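Local coordinates for protein transcriptional regulator, TetR family (Marinobacter aquaeolei, PDB 3NNR) that belongs to the TetR family of transcriptional regulators and probably binds DNA through a predicted helix-turn-helix motif, at residues Leu63-Leu68 with Arg117-Arg122; Phe83-Val88 with Leu157-Trp162. All coordinates share one frame; numbering follows the deposited sequence.

In the fold
Helix 49-67 follows the predicted helix-turn-helix in the chain, and its C-terminal end meets helix 110-136 in interaction 1, closing a loop of 48 mostly helical residues. Segment 83-88, on helix 78-94, lies within that loop, but its partner, segment 157-162, comes after it; interaction 2 therefore closes a second loop, of 68 residues, and the two loops cross. Their centres are about 12 Å apart and they touch directly: Y67 packs on S87 and L68 on V88. Together they tie four helices of the regulatory domain, 49-67, 78-94, 110-136 and 145-160, into one bundle, which reaches the second subunit through residues of both contacts.

Interaction 1 (Leu63-Leu68 with Arg117-Arg122); sequences LVDYYL and REFTNR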
loop_
_atom_site.group_PDB
_atom_site.type_symbol
_atom_site.label_atom_id
_atom_site.label_comp_id
_atom_site.label_asym_id
_atom_site.label_seq_id
_atom_site.Cartn_x
_atom_site.Cartn_y
_atom_site.Cartn_z
ATOM N N LEU A 63 10.776 13.267 -12.894
ATOM C CA LEU A 63 11.808 13.106 -11.875
ATOM C C LEU A 63 12.174 11.639 -11.699
ATOM O O LEU A 63 13.340 11.274 -11.793
ATOM C CB LEU A 63 11.334 13.673 -10.526
ATOM C CG LEU A 63 12.411 14.074 -9.528
ATOM C CD1 LEU A 63 13.008 15.390 -10.027
ATOM C CD2 LEU A 63 11.864 14.195 -8.087
ATOM N N VAL A 64 11.162 10.802 -11.498
ATOM C CA VAL A 64 11.368 9.366 -11.274
ATOM C C VAL A 64 11.970 8.688 -12.519
ATOM O O VAL A 64 12.922 7.904 -12.389
ATOM C CB VAL A 64 10.086 8.704 -10.791
ATOM C CG1 VAL A 64 10.250 7.205 -10.681
ATOM C CG2 VAL A 64 9.658 9.342 -9.444
ATOM N N ASP A 65 11.467 9.029 -13.711
ATOM C CA ASP A 65 12.053 8.554 -14.977
ATOM C C ASP A 65 13.538 8.901 -15.114
ATOM O O ASP A 65 14.303 8.107 -15.660
ATOM C CB ASP A 65 11.328 9.157 -16.182
ATOM C CG ASP A 65 9.987 8.516 -16.461
ATOM O OD1 ASP A 65 9.610 7.448 -15.892
ATOM O OD2 ASP A 65 9.287 9.094 -17.317
ATOM N N TYR A 66 13.913 10.093 -14.650
ATOM C CA TYR A 66 15.301 10.568 -14.691
ATOM C C TYR A 66 16.111 9.728 -13.687
ATOM O O TYR A 66 17.149 9.236 -14.038
ATOM C CB TYR A 66 15.363 12.097 -14.394
ATOM C CG TYR A 66 16.615 12.889 -14.764
ATOM C CD1 TYR A 66 17.321 12.651 -15.950
ATOM C CD2 TYR A 66 17.010 13.994 -13.994
ATOM C CE1 TYR A 66 18.450 13.442 -16.311
ATOM C CE2 TYR A 66 18.149 14.790 -14.347
ATOM C CZ TYR A 66 18.867 14.517 -15.509
ATOM O OH TYR A 66 19.978 15.334 -15.886
ATOM N N TYR A 67 15.611 9.520 -12.469
ATOM C CA TYR A 67 16.335 8.685 -11.517
ATOM C C TYR A 67 16.438 7.220 -11.977
ATOM O O TYR A 67 17.485 6.606 -11.810
ATOM C CB TYR A 67 15.703 8.723 -10.115
ATOM C CG TYR A 67 15.641 10.072 -9.415
ATOM C CD1 TYR A 67 16.634 11.037 -9.578
ATOM C CD2 TYR A 67 14.615 10.341 -8.494
ATOM C CE1 TYR A 67 16.579 12.254 -8.895
ATOM C CE2 TYR A 67 14.553 11.554 -7.798
ATOM C CZ TYR A 67 15.532 12.499 -8.000
ATOM O OH TYR A 67 15.471 13.693 -7.328
ATOM N N LEU A 68 15.360 6.682 -12.559
ATOM C CA LEU A 68 15.302 5.276 -13.028
ATOM C C LEU A 68 15.645 5.053 -14.512
ATOM O O LEU A 68 15.081 4.135 -15.157
ATOM C CB LEU A 68 13.937 4.698 -12.723
ATOM C CG LEU A 68 13.512 4.756 -11.263
ATOM C CD1 LEU A 68 12.140 4.080 -11.105
ATOM C CD2 LEU A 68 14.581 4.101 -10.364
ATOM N N ARG A 117 -0.895 4.506 -15.089
ATOM C CA ARG A 117 -0.822 3.080 -15.488
ATOM C C ARG A 117 0.494 2.875 -16.254
ATOM O O ARG A 117 1.259 1.984 -15.928
ATOM C CB ARG A 117 -2.053 2.656 -16.352
ATOM C CG ARG A 117 -2.119 1.173 -16.929
ATOM C CD ARG A 117 -3.151 0.980 -18.120
ATOM N N GLU A 118 0.769 3.739 -17.227
ATOM C CA GLU A 118 1.965 3.617 -18.084
ATOM C C GLU A 118 3.278 3.849 -17.340
ATOM O O GLU A 118 4.285 3.191 -17.624
ATOM C CB GLU A 118 1.859 4.540 -19.294
ATOM C CG GLU A 118 0.788 4.087 -20.258
ATOM C CD GLU A 118 0.694 4.961 -21.506
ATOM O OE1 GLU A 118 0.735 6.223 -21.394
ATOM O OE2 GLU A 118 0.552 4.368 -22.605
ATOM N N PHE A 119 3.234 4.797 -16.410
ATOM C CA PHE A 119 4.341 5.134 -15.538
ATOM C C PHE A 119 4.692 3.947 -14.609
ATOM O O PHE A 119 5.882 3.624 -14.388
ATOM C CB PHE A 119 3.948 6.402 -14.758
ATOM C CG PHE A 119 4.940 6.835 -13.724
ATOM C CD1 PHE A 119 6.273 7.050 -14.066
ATOM C CD2 PHE A 119 4.527 7.065 -12.411
ATOM C CE1 PHE A 119 7.186 7.481 -13.110
ATOM C CE2 PHE A 119 5.408 7.483 -11.460
ATOM C CZ PHE A 119 6.748 7.697 -11.798
ATOM N N THR A 120 3.647 3.333 -14.055
ATOM C CA THR A 120 3.783 2.143 -13.210
ATOM C C THR A 120 4.495 1.009 -13.980
ATOM O O THR A 120 5.433 0.406 -13.436
ATOM C CB THR A 120 2.428 1.785 -12.604
ATOM O OG1 THR A 120 2.079 2.866 -11.738
ATOM C CG2 THR A 120 2.435 0.436 -11.794
ATOM N N ASN A 121 4.126 0.787 -15.250
ATOM C CA ASN A 121 4.815 -0.209 -16.093
ATOM C C ASN A 121 6.296 0.120 -16.351
ATOM O O ASN A 121 7.123 -0.796 -16.360
ATOM C CB ASN A 121 4.083 -0.451 -17.417
ATOM C CG ASN A 121 2.707 -1.145 -17.236
ATOM O OD1 ASN A 121 2.248 -1.409 -16.127
ATOM N ND2 ASN A 121 2.057 -1.426 -18.350
ATOM N N ARG A 122 6.619 1.402 -16.554
ATOM C CA ARG A 122 8.011 1.858 -16.710
ATOM C C ARG A 122 8.798 1.592 -15.423
ATOM O O ARG A 122 9.926 1.064 -15.472
ATOM C CB ARG A 122 8.102 3.352 -17.077
ATOM C CG ARG A 122 7.937 3.644 -18.568
ATOM C CD ARG A 122 8.042 5.135 -18.961
ATOM N NE ARG A 122 6.715 5.759 -18.976
ATOM C CZ ARG A 122 6.307 6.831 -18.290
ATOM N NH1 ARG A 122 7.129 7.541 -17.530
ATOM N NH2 ARG A 122 5.033 7.234 -18.411
HETATM O O HOH W 1 12.294 3.201 -16.557
#
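The shortest polar link is a salt bridge, with D65 OD2 2.7 Å from R122 NH1. D65 OD1 is also close, 3.0 Å from R122 NH1, so this one nitrogen faces both carboxylate oxygens. The planes of the carboxylate and guanidinium are turned 69° apart, which rules out a coplanar two-nitrogen, two-oxygen pairing; the acid approaches the guanidinium at its edge. The bend in the arginine chain (chi3 -93°) folds the guanidinium back over its own helix, where F119 CA stands 3.6 Å from the plane of the R122 guanidinium, over one face and offset toward the rim. R122 NH2 has a second acidic partner, E61, so the cation is held between two carboxylates of helix 49-67. An alanine at D65 would remove one of these acids, and R122 NH1 would probably be left without its charged mate and the guanidinium less firmly fixed in rotation.

Beside the ion pair, F119 reaches across with its ring edge. With CG anti to the backbone N, CZ at the far end of the ring comes 3.6 Å from V64 CB and 3.7 Å from V64 CG1. D65 OD1 meets the same edge, 3.7 Å from F119 CE1. Where L68 leaves helical geometry, one water donates to L68 O at 3.3 Å and, weakly, to R122 O.

The axes of the short helical segments 63-67 and 117-122 run nearly parallel, 16° apart, and approach to 11.2 Å. This is packing within the all-helical regulatory domain of TetR-family proteins, joining the C-terminal end of helix 49-67 to long helix 110-136. V64 also packs on C123 and L68 on A126, while L68 touches Y84 and V88 of helix 78-94.

Interaction 2 (Phe83-Val88 with Leu157-Trp162); sequences FYLESV and LVITNW
I159 meets two residues of helix 78-94 with two different branches. Its CD1 lies 4.0 Å from L85 CD2, and its CG2 lies 4.2 Å from V88 CG1. Both pairs of side chains cross at about a right angle. The torsions explain the division of labour: CG1 of I159 is anti to the carbonyl carbon, and chi2 of 180° carries CD1 out in an extended arm, while CG2, anti to the backbone N, leaves the same CB toward V88. Because L85 and V88 are three residues apart, about one helical turn, they set two separate methyl groups on the flank that I159 meets, one for each of its branches. The contact is slender and wholly apolar, burying 107 Å² with both sides summed, and the nearest CA atoms, of V88 and I159, are 8.5 Å apart.

The next shell shares the work. I159 packs on F89 and L92 of the same helix 78-94 and on V190 of helix 186-194, whose I187 touches L85; that third helix thus joins the two touching segments. Within helix 78-94, on a flank facing away from I159, F83 O accepts from both S87 N and S87 OG, the hydroxyl lying 2.8 Å from F83 O. An unidentified bound molecule, probably from the crystallisation liquor, lies about 4 Å from the side chain of V88 and may mark a pocket.

Beyond I159, N161 is the N-cap residue, just before helix 162-169. N161 packs on N161 of the second subunit, and W162 touches L153 of that subunit. This layout, helix 78-94 packed against helix 145-160, whose end lies at the subunit interface, is consistent with the all-helical regulatory domain of TetR-family proteins.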
loop_
_atom_site.group_PDB
_atom_site.type_symbol
_atom_site.label_atom_id
_atom_site.label_comp_id
_atom_site.label_asym_id
_atom_site.label_seq_id
_atom_site.Cartn_x
_atom_site.Cartn_y
_atom_site.Cartn_z
ATOM N N PHE A 83 21.188 4.445 -4.318
ATOM C CA PHE A 83 20.707 5.668 -4.946
ATOM C C PHE A 83 19.265 5.450 -5.480
ATOM O O PHE A 83 18.344 6.215 -5.145
ATOM C CB PHE A 83 21.638 6.171 -6.044
ATOM C CG PHE A 83 20.914 6.995 -7.039
ATOM C CD1 PHE A 83 20.464 8.259 -6.691
ATOM C CD2 PHE A 83 20.556 6.460 -8.279
ATOM C CE1 PHE A 83 19.695 8.998 -7.585
ATOM C CE2 PHE A 83 19.816 7.195 -9.179
ATOM C CZ PHE A 83 19.378 8.469 -8.837
ATOM N N TYR A 84 19.054 4.405 -6.281
ATOM C CA TYR A 84 17.712 4.129 -6.806
ATOM C C TYR A 84 16.674 4.063 -5.681
ATOM O O TYR A 84 15.575 4.641 -5.802
ATOM C CB TYR A 84 17.631 2.824 -7.633
ATOM C CG TYR A 84 18.543 2.740 -8.855
ATOM C CD1 TYR A 84 18.609 3.774 -9.784
ATOM C CD2 TYR A 84 19.298 1.595 -9.112
ATOM C CE1 TYR A 84 19.435 3.690 -10.919
ATOM C CE2 TYR A 84 20.152 1.509 -10.245
ATOM C CZ TYR A 84 20.210 2.553 -11.139
ATOM O OH TYR A 84 21.046 2.480 -12.233
ATOM N N LEU A 85 17.021 3.376 -4.588
ATOM C CA LEU A 85 16.107 3.223 -3.455
ATOM C C LEU A 85 15.891 4.535 -2.717
ATOM O O LEU A 85 14.775 4.952 -2.563
ATOM C CB LEU A 85 16.576 2.122 -2.485
ATOM C CG LEU A 85 16.447 0.691 -2.974
ATOM C CD1 LEU A 85 17.077 -0.247 -1.972
ATOM C CD2 LEU A 85 14.991 0.348 -3.192
ATOM N N GLU A 86 16.957 5.187 -2.289
ATOM C CA GLU A 86 16.822 6.471 -1.568
ATOM C C GLU A 86 16.061 7.564 -2.332
ATOM O O GLU A 86 15.214 8.252 -1.757
ATOM C CB GLU A 86 18.189 7.024 -1.148
ATOM C CG GLU A 86 18.797 6.284 0.061
ATOM C CD GLU A 86 20.000 6.991 0.691
ATOM O OE1 GLU A 86 20.158 8.224 0.549
ATOM O OE2 GLU A 86 20.774 6.306 1.374
ATOM N N SER A 87 16.371 7.694 -3.621
ATOM C CA SER A 87 15.809 8.736 -4.470
ATOM C C SER A 87 14.325 8.552 -4.701
ATOM O O SER A 87 13.589 9.525 -4.699
ATOM C CB SER A 87 16.586 8.822 -5.799
ATOM O OG SER A 87 16.413 7.678 -6.616
ATOM N N VAL A 88 13.901 7.303 -4.900
ATOM C CA VAL A 88 12.490 6.961 -5.028
ATOM C C VAL A 88 11.783 7.229 -3.678
ATOM O O VAL A 88 10.713 7.798 -3.681
ATOM C CB VAL A 88 12.278 5.494 -5.517
ATOM C CG1 VAL A 88 10.840 5.118 -5.467
ATOM C CG2 VAL A 88 12.780 5.351 -6.946
ATOM N N LEU A 157 5.044 -2.931 -4.412
ATOM C CA LEU A 157 3.995 -3.004 -3.393
ATOM C C LEU A 157 4.506 -2.534 -2.020
ATOM O O LEU A 157 3.814 -1.812 -1.313
ATOM C CB LEU A 157 3.416 -4.437 -3.308
ATOM C CG LEU A 157 2.549 -4.942 -4.481
ATOM C CD1 LEU A 157 2.273 -6.457 -4.413
ATOM C CD2 LEU A 157 1.210 -4.217 -4.512
ATOM N N VAL A 158 5.727 -2.929 -1.669
ATOM C CA VAL A 158 6.348 -2.539 -0.401
ATOM C C VAL A 158 6.727 -1.071 -0.383
ATOM O O VAL A 158 6.441 -0.392 0.583
ATOM C CB VAL A 158 7.590 -3.406 -0.066
ATOM C CG1 VAL A 158 8.469 -2.744 1.013
ATOM C CG2 VAL A 158 7.139 -4.817 0.353
ATOM N N ILE A 159 7.362 -0.590 -1.435
ATOM C CA ILE A 159 7.833 0.797 -1.472
ATOM C C ILE A 159 6.688 1.796 -1.422
ATOM O O ILE A 159 6.668 2.673 -0.584
ATOM C CB ILE A 159 8.714 1.088 -2.693
ATOM C CG1 ILE A 159 10.027 0.315 -2.590
ATOM C CG2 ILE A 159 9.088 2.537 -2.723
ATOM C CD1 ILE A 159 10.987 0.529 -3.759
ATOM N N THR A 160 5.706 1.606 -2.277
ATOM C CA THR A 160 4.586 2.545 -2.383
ATOM C C THR A 160 3.600 2.495 -1.240
ATOM O O THR A 160 2.782 3.385 -1.160
ATOM C CB THR A 160 3.841 2.381 -3.711
ATOM O OG1 THR A 160 3.240 1.087 -3.788
ATOM C CG2 THR A 160 4.802 2.569 -4.836
ATOM N N ASN A 161 3.661 1.484 -0.375
ATOM C CA ASN A 161 2.805 1.402 0.802
ATOM C C ASN A 161 3.537 1.691 2.132
ATOM O O ASN A 161 2.944 1.507 3.217
ATOM C CB ASN A 161 2.190 -0.025 0.894
ATOM C CG ASN A 161 0.847 -0.073 1.672
ATOM O OD1 ASN A 161 0.031 0.860 1.582
ATOM N ND2 ASN A 161 0.604 -1.188 2.415
ATOM N N TRP A 162 4.794 2.144 2.083
ATOM C CA TRP A 162 5.575 2.359 3.312
ATOM C C TRP A 162 5.092 3.583 4.098
ATOM O O TRP A 162 4.935 3.479 5.308
ATOM C CB TRP A 162 7.070 2.466 2.993
ATOM C CG TRP A 162 7.911 2.552 4.231
ATOM C CD1 TRP A 162 8.678 3.600 4.625
ATOM C CD2 TRP A 162 8.019 1.565 5.257
ATOM N NE1 TRP A 162 9.287 3.318 5.827
ATOM C CE2 TRP A 162 8.889 2.080 6.241
ATOM C CE3 TRP A 162 7.462 0.283 5.441
ATOM C CZ2 TRP A 162 9.229 1.359 7.400
ATOM C CZ3 TRP A 162 7.776 -0.416 6.581
ATOM C CH2 TRP A 162 8.674 0.110 7.546
#